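Local coordinates for putative oxidoreductase (PDB 3EOF) that binds flavin mononucleotide and probably uses it in redox reactions, as a flavoprotein of the nitroreductase family, at the interface of chains A and B. Sequence-based numbering; all coordinates share one arbitrary frame. Chains: chain A/B, Putative oxidoreductase.

Contacts 1 and 2 lie about 28 Å apart, measured between the centres of their C-alpha atoms, in one two-fold interface, so each recurs with the chains exchanged. Both draw on the segment that follows strand 151-160: B:Leu172 of contact 1 and A:Arg171 of contact 2 are neighbours in sequence but come from opposite chains. Contact 1 sets an arginine of helix 82-89 into a pocket of the partner made largely by residues 172 to 195. Contact 2 joins residues of the flavin mononucleotide pockets, A:Arg9, A:Thr11 and A:Arg171 with B:Ser36, which ties flavin binding to dimer assembly, the usual architecture of nitroreductases.

Contact 1: the interface of chains A and B. Residues chain A 42, 45, 83-84; chain B 172, 176-177, 186, 194-195.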
loop_
_atom_site.group_PDB
_atom_site.type_symbol
_atom_site.label_atom_id
_atom_site.label_comp_id
_atom_site.label_asym_id
_atom_site.label_seq_id
_atom_site.Cartn_x
_atom_site.Cartn_y
_atom_site.Cartn_z
ATOM N N GLN A 42 -0.273 -6.787 -12.273
ATOM C CA GLN A 42 -1.267 -7.180 -11.271
ATOM C C GLN A 42 -0.704 -8.230 -10.360
ATOM O O GLN A 42 -1.102 -9.378 -10.412
ATOM C CB GLN A 42 -2.569 -7.684 -11.896
ATOM C CG GLN A 42 -3.198 -6.661 -12.763
ATOM C CD GLN A 42 -4.550 -7.069 -13.226
ATOM O OE1 GLN A 42 -4.695 -7.520 -14.369
ATOM N NE2 GLN A 42 -5.567 -6.899 -12.370
ATOM N N SER A 45 -3.537 -11.343 -5.517
ATOM C CA SER A 45 -4.702 -12.183 -5.569
ATOM C C SER A 45 -5.488 -11.759 -4.356
ATOM O O SER A 45 -4.932 -11.249 -3.403
ATOM C CB SER A 45 -4.351 -13.661 -5.471
ATOM O OG SER A 45 -3.843 -14.103 -6.710
ATOM N N ARG A 83 1.195 -16.299 -9.915
ATOM C CA ARG A 83 0.475 -16.285 -11.182
ATOM C C ARG A 83 1.391 -15.819 -12.322
ATOM O O ARG A 83 1.466 -16.466 -13.383
ATOM C CB ARG A 83 -0.794 -15.453 -11.080
ATOM C CG ARG A 83 -1.604 -15.394 -12.381
ATOM C CD ARG A 83 -2.898 -14.661 -12.157
ATOM N NE ARG A 83 -2.590 -13.380 -11.608
ATOM C CZ ARG A 83 -2.870 -12.923 -10.385
ATOM N NH1 ARG A 83 -3.635 -13.538 -9.516
ATOM N NH2 ARG A 83 -2.430 -11.722 -10.089
ATOM N N PHE A 84 2.110 -14.723 -12.128
ATOM C CA PHE A 84 3.034 -14.270 -13.168
ATOM C C PHE A 84 4.138 -15.293 -13.465
ATOM O O PHE A 84 4.473 -15.506 -14.603
ATOM C CB PHE A 84 3.687 -12.925 -12.824
ATOM C CG PHE A 84 4.377 -12.313 -13.994
ATOM C CD1 PHE A 84 3.627 -11.824 -15.051
ATOM C CD2 PHE A 84 5.765 -12.289 -14.069
ATOM C CE1 PHE A 84 4.232 -11.279 -16.188
ATOM C CE2 PHE A 84 6.387 -11.748 -15.177
ATOM C CZ PHE A 84 5.617 -11.250 -16.255
ATOM N N LEU B 172 -6.473 -8.280 -16.337
ATOM C CA LEU B 172 -6.850 -9.665 -16.429
ATOM C C LEU B 172 -8.310 -9.879 -16.064
ATOM O O LEU B 172 -8.903 -9.060 -15.332
ATOM C CB LEU B 172 -6.026 -10.499 -15.447
ATOM C CG LEU B 172 -4.597 -10.677 -15.845
ATOM C CD1 LEU B 172 -3.840 -11.263 -14.687
ATOM C CD2 LEU B 172 -4.512 -11.516 -17.095
ATOM N N GLY B 176 -9.222 -14.628 -12.682
ATOM C CA GLY B 176 -7.818 -14.921 -12.479
ATOM C C GLY B 176 -7.200 -14.323 -11.223
ATOM O O GLY B 176 -6.145 -14.748 -10.816
ATOM N N ILE B 177 -7.855 -13.325 -10.639
ATOM C CA ILE B 177 -7.362 -12.594 -9.458
ATOM C C ILE B 177 -8.093 -12.967 -8.190
ATOM O O ILE B 177 -7.506 -13.019 -7.134
ATOM C CB ILE B 177 -7.557 -11.061 -9.656
ATOM C CG1 ILE B 177 -6.943 -10.556 -10.979
ATOM C CG2 ILE B 177 -7.012 -10.306 -8.472
ATOM C CD1 ILE B 177 -5.423 -10.727 -11.068
ATOM N N TYR B 186 -3.010 -21.975 -10.426
ATOM C CA TYR B 186 -3.176 -21.868 -11.844
ATOM C C TYR B 186 -2.566 -23.048 -12.604
ATOM O O TYR B 186 -1.421 -23.396 -12.409
ATOM C CB TYR B 186 -2.532 -20.557 -12.263
ATOM C CG TYR B 186 -3.108 -19.399 -11.510
ATOM C CD1 TYR B 186 -4.249 -18.754 -11.971
ATOM C CD2 TYR B 186 -2.529 -18.942 -10.329
ATOM C CE1 TYR B 186 -4.791 -17.693 -11.287
ATOM C CE2 TYR B 186 -3.085 -17.875 -9.633
ATOM C CZ TYR B 186 -4.207 -17.255 -10.122
ATOM O OH TYR B 186 -4.776 -16.199 -9.453
ATOM N N LEU B 194 -6.550 -16.968 -19.152
ATOM C CA LEU B 194 -6.433 -15.665 -18.509
ATOM C C LEU B 194 -5.628 -14.658 -19.308
ATOM O O LEU B 194 -5.980 -13.481 -19.374
ATOM C CB LEU B 194 -5.811 -15.812 -17.135
ATOM C CG LEU B 194 -6.576 -16.646 -16.113
ATOM C CD1 LEU B 194 -5.691 -16.869 -14.876
ATOM C CD2 LEU B 194 -7.934 -15.989 -15.767
ATOM N N TYR B 195 -4.557 -15.119 -19.931
ATOM C CA TYR B 195 -3.664 -14.231 -20.668
ATOM C C TYR B 195 -3.904 -14.140 -22.173
ATOM O O TYR B 195 -3.230 -13.361 -22.837
ATOM C CB TYR B 195 -2.189 -14.586 -20.357
ATOM C CG TYR B 195 -1.758 -14.120 -18.976
ATOM C CD1 TYR B 195 -1.999 -14.890 -17.850
ATOM C CD2 TYR B 195 -1.110 -12.897 -18.807
ATOM C CE1 TYR B 195 -1.594 -14.470 -16.585
ATOM C CE2 TYR B 195 -0.687 -12.467 -17.547
ATOM C CZ TYR B 195 -0.949 -13.271 -16.429
ATOM O OH TYR B 195 -0.568 -12.881 -15.168
HETATM O O HOH W 1 -8.387 -7.492 -13.250
HETATM O O HOH W 2 -0.255 -11.362 -12.545
#
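A:Arg83 reaches from helix 82-89 into a pocket formed by B:Tyr186, B:Gly176, B:Ile177 and B:Tyr195. Its CG stands anti to the backbone N (chi1 -180°), which sends the chain away from its helix along the tyrosine ring. CB touches the ring at CE2 of B:Tyr186, 3.6 Å away. CG lies over the middle of that ring face in a CH-pi contact, and also meets the hydroxyl of B:Tyr195. CD packs against CZ of B:Tyr186 at 3.5 Å. After a bend at chi3 (55°) the guanidinium stands perpendicular to the ring, and NH1 donates to B:Tyr186 OH at 2.9 Å, with the phenol oxygen in the guanidinium plane. The same NH1 has weak bonds to the carbonyl O of B:Gly176 and to A:Ser45 OG. NH2 points back into its own chain and donates to the backbone O of A:Gln42 at 2.7 Å, again in plane. The methyl CD1 of B:Ile177 presses on one guanidinium face, 3.4 Å from CZ of A:Arg83 and nearer the margin of that face than its middle. Along another edge, NE and NH2 share water 2, which also binds A:Gln42 O and B:Tyr195 OH and so links the chains. Ring face, methyl and in-plane oxygens together fix the rotation of the guanidinium.

Beside it, the extended side chain of A:Gln42 runs antiparallel alongside B:Leu172. Its amide oxygen OE1 accepts the backbone N-H of B:Leu172 at 2.8 Å; the bond is nearly straight (177° at H) and lies in the carbonyl plane. NE2 of A:Gln42 reaches B:Leu172 O through water 1. The amide thus reads both backbone polar groups of one partner residue. The site works as a plug-and-pocket clamp that holds helix 82-89 of one subunit to the partner's 3-10 helix 174-176, the loop before helix 188-200 and that helix.

Contact 2: the interface of chains A and B. Residues chain A 9, 11, 115, 128, 130, 171; chain B 34-36.
B:Ser36, B:Arg34 and A:Arg171 bury the most surface here, as a short segment of chain B lies between two arginines and a tyrosine of chain A. B:Ser36 faces A:Tyr130 from the side of the ring bearing CD2 and CE2: its CB is 3.5 Å from CD2. Its hydroxyl OG stands beside the backbone N, anti to the carbonyl carbon (chi1 -49°), where it meets two waters in the ring plane of A:Tyr130. Water 3, 2.9 Å from B:Ser36 OG, continues to A:Thr11 OG1 and the backbone N of A:Tyr130. Water 4 takes the backbone N and OG of B:Ser36 and links them to both amide tip atoms of A:Gln115. That amide is held in turn by the phenol of A:Tyr130, whose OH donates to A:Gln115 OE1 at 2.5 Å.

The backbone carbonyls of the segment feed the arginines. A:Arg9, bent at chi3 (-59°), swings its NH1 to B:Arg34 O at 2.9 Å; the nitrogen lies in the carbonyl plane. A:Arg171 comes to B:Ala35 O, its NH2 2.9 Å away but well above the carbonyl plane, missing the direction of the oxygen's lone pairs. A further bond from this NH2 to B:Arg34 O is weak.

The side chain of B:Arg34 lays one guanidinium face on the aliphatic part of A:Arg171, whose CG sits 3.6 Å from its CZ, toward the rim. The guanidinium planes are 39° apart, and the like charges, with the two NH1 atoms 4.0 Å from each other, may repel somewhat. Water 5 bridges B:Arg34 NH1 and A:Arg9 O.

In the fold, the chain B segment follows helix 22-32 and packs against helix 100-123, strand 127-131 and two loops of chain A, bringing residues of flavin pockets together across the dimer.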
loop_
_atom_site.group_PDB
_atom_site.type_symbol
_atom_site.label_atom_id
_atom_site.label_comp_id
_atom_site.label_asym_id
_atom_site.label_seq_id
_atom_site.Cartn_x
_atom_site.Cartn_y
_atom_site.Cartn_z
ATOM N N ARG A 9 -14.970 9.600 6.329
ATOM C CA ARG A 9 -14.859 8.180 6.489
ATOM C C ARG A 9 -14.392 7.806 7.903
ATOM O O ARG A 9 -13.733 8.552 8.618
ATOM C CB ARG A 9 -13.921 7.540 5.433
ATOM C CG ARG A 9 -12.396 7.755 5.691
ATOM C CD ARG A 9 -11.539 6.763 4.988
ATOM N NE ARG A 9 -11.883 5.429 5.406
ATOM C CZ ARG A 9 -11.446 4.836 6.520
ATOM N NH1 ARG A 9 -10.599 5.448 7.328
ATOM N NH2 ARG A 9 -11.848 3.614 6.812
ATOM N N THR A 11 -13.621 3.873 10.123
ATOM C CA THR A 11 -13.560 2.440 10.109
ATOM C C THR A 11 -14.844 1.916 10.770
ATOM O O THR A 11 -15.275 2.435 11.799
ATOM C CB THR A 11 -12.277 1.902 10.888
ATOM O OG1 THR A 11 -11.101 2.145 10.114
ATOM C CG2 THR A 11 -12.360 0.433 11.093
ATOM N N GLN A 115 -6.774 -0.615 -0.915
ATOM C CA GLN A 115 -7.270 0.714 -0.590
ATOM C C GLN A 115 -8.181 1.284 -1.676
ATOM O O GLN A 115 -9.081 2.033 -1.357
ATOM C CB GLN A 115 -6.119 1.651 -0.308
ATOM C CG GLN A 115 -6.531 3.022 0.161
ATOM C CD GLN A 115 -7.430 3.019 1.394
ATOM O OE1 GLN A 115 -7.310 2.202 2.306
ATOM N NE2 GLN A 115 -8.308 3.973 1.429
ATOM N N ILE A 128 -15.709 -0.816 6.191
ATOM C CA ILE A 128 -14.572 -1.693 6.128
ATOM C C ILE A 128 -13.694 -1.484 7.382
ATOM O O ILE A 128 -13.792 -0.493 8.091
ATOM C CB ILE A 128 -13.731 -1.432 4.833
ATOM C CG1 ILE A 128 -13.048 -0.061 4.877
ATOM C CG2 ILE A 128 -14.619 -1.541 3.519
ATOM C CD1 ILE A 128 -11.722 0.024 5.639
ATOM N N TYR A 130 -9.473 -2.730 8.280
ATOM C CA TYR A 130 -8.299 -3.488 7.939
ATOM C C TYR A 130 -7.918 -4.259 9.176
ATOM O O TYR A 130 -8.137 -3.773 10.273
ATOM C CB TYR A 130 -7.152 -2.565 7.592
ATOM C CG TYR A 130 -7.188 -1.931 6.186
ATOM C CD1 TYR A 130 -6.562 -2.554 5.127
ATOM C CD2 TYR A 130 -7.759 -0.717 5.957
ATOM C CE1 TYR A 130 -6.513 -1.978 3.860
ATOM C CE2 TYR A 130 -7.731 -0.132 4.670
ATOM C CZ TYR A 130 -7.077 -0.805 3.627
ATOM O OH TYR A 130 -6.997 -0.327 2.324
ATOM N N ARG A 171 -7.039 13.159 13.280
ATOM C CA ARG A 171 -5.844 13.113 12.504
ATOM C C ARG A 171 -5.004 14.323 12.909
ATOM O O ARG A 171 -5.526 15.329 13.421
ATOM C CB ARG A 171 -6.164 13.161 11.019
ATOM C CG ARG A 171 -6.783 11.863 10.506
ATOM C CD ARG A 171 -5.824 10.731 10.545
ATOM N NE ARG A 171 -6.405 9.608 9.826
ATOM C CZ ARG A 171 -7.225 8.703 10.331
ATOM N NH1 ARG A 171 -7.569 8.696 11.611
ATOM N NH2 ARG A 171 -7.690 7.770 9.532
ATOM N N ARG B 34 -7.116 10.703 5.770
ATOM C CA ARG B 34 -8.250 10.032 6.374
ATOM C C ARG B 34 -8.253 8.531 6.142
ATOM O O ARG B 34 -9.062 7.859 6.685
ATOM C CB ARG B 34 -9.569 10.658 5.859
ATOM C CG ARG B 34 -9.867 11.998 6.517
ATOM C CD ARG B 34 -10.133 11.720 7.976
ATOM N NE ARG B 34 -10.237 12.870 8.867
ATOM C CZ ARG B 34 -10.313 12.730 10.191
ATOM N NH1 ARG B 34 -10.315 11.503 10.747
ATOM N NH2 ARG B 34 -10.404 13.802 10.963
ATOM N N ALA B 35 -7.375 8.022 5.282
ATOM C CA ALA B 35 -7.264 6.611 5.021
ATOM C C ALA B 35 -6.957 5.943 6.336
ATOM O O ALA B 35 -6.401 6.600 7.183
ATOM C CB ALA B 35 -6.085 6.381 4.028
ATOM N N SER B 36 -7.309 4.664 6.487
ATOM C CA SER B 36 -6.975 3.873 7.676
ATOM C C SER B 36 -5.511 3.926 7.988
ATOM O O SER B 36 -4.662 3.963 7.078
ATOM C CB SER B 36 -7.364 2.415 7.504
ATOM O OG SER B 36 -8.706 2.338 7.029
HETATM O O HOH W 3 -9.564 0.187 8.817
HETATM O O HOH W 4 -8.769 3.346 4.249
HETATM O O HOH W 5 -11.090 8.619 9.394
#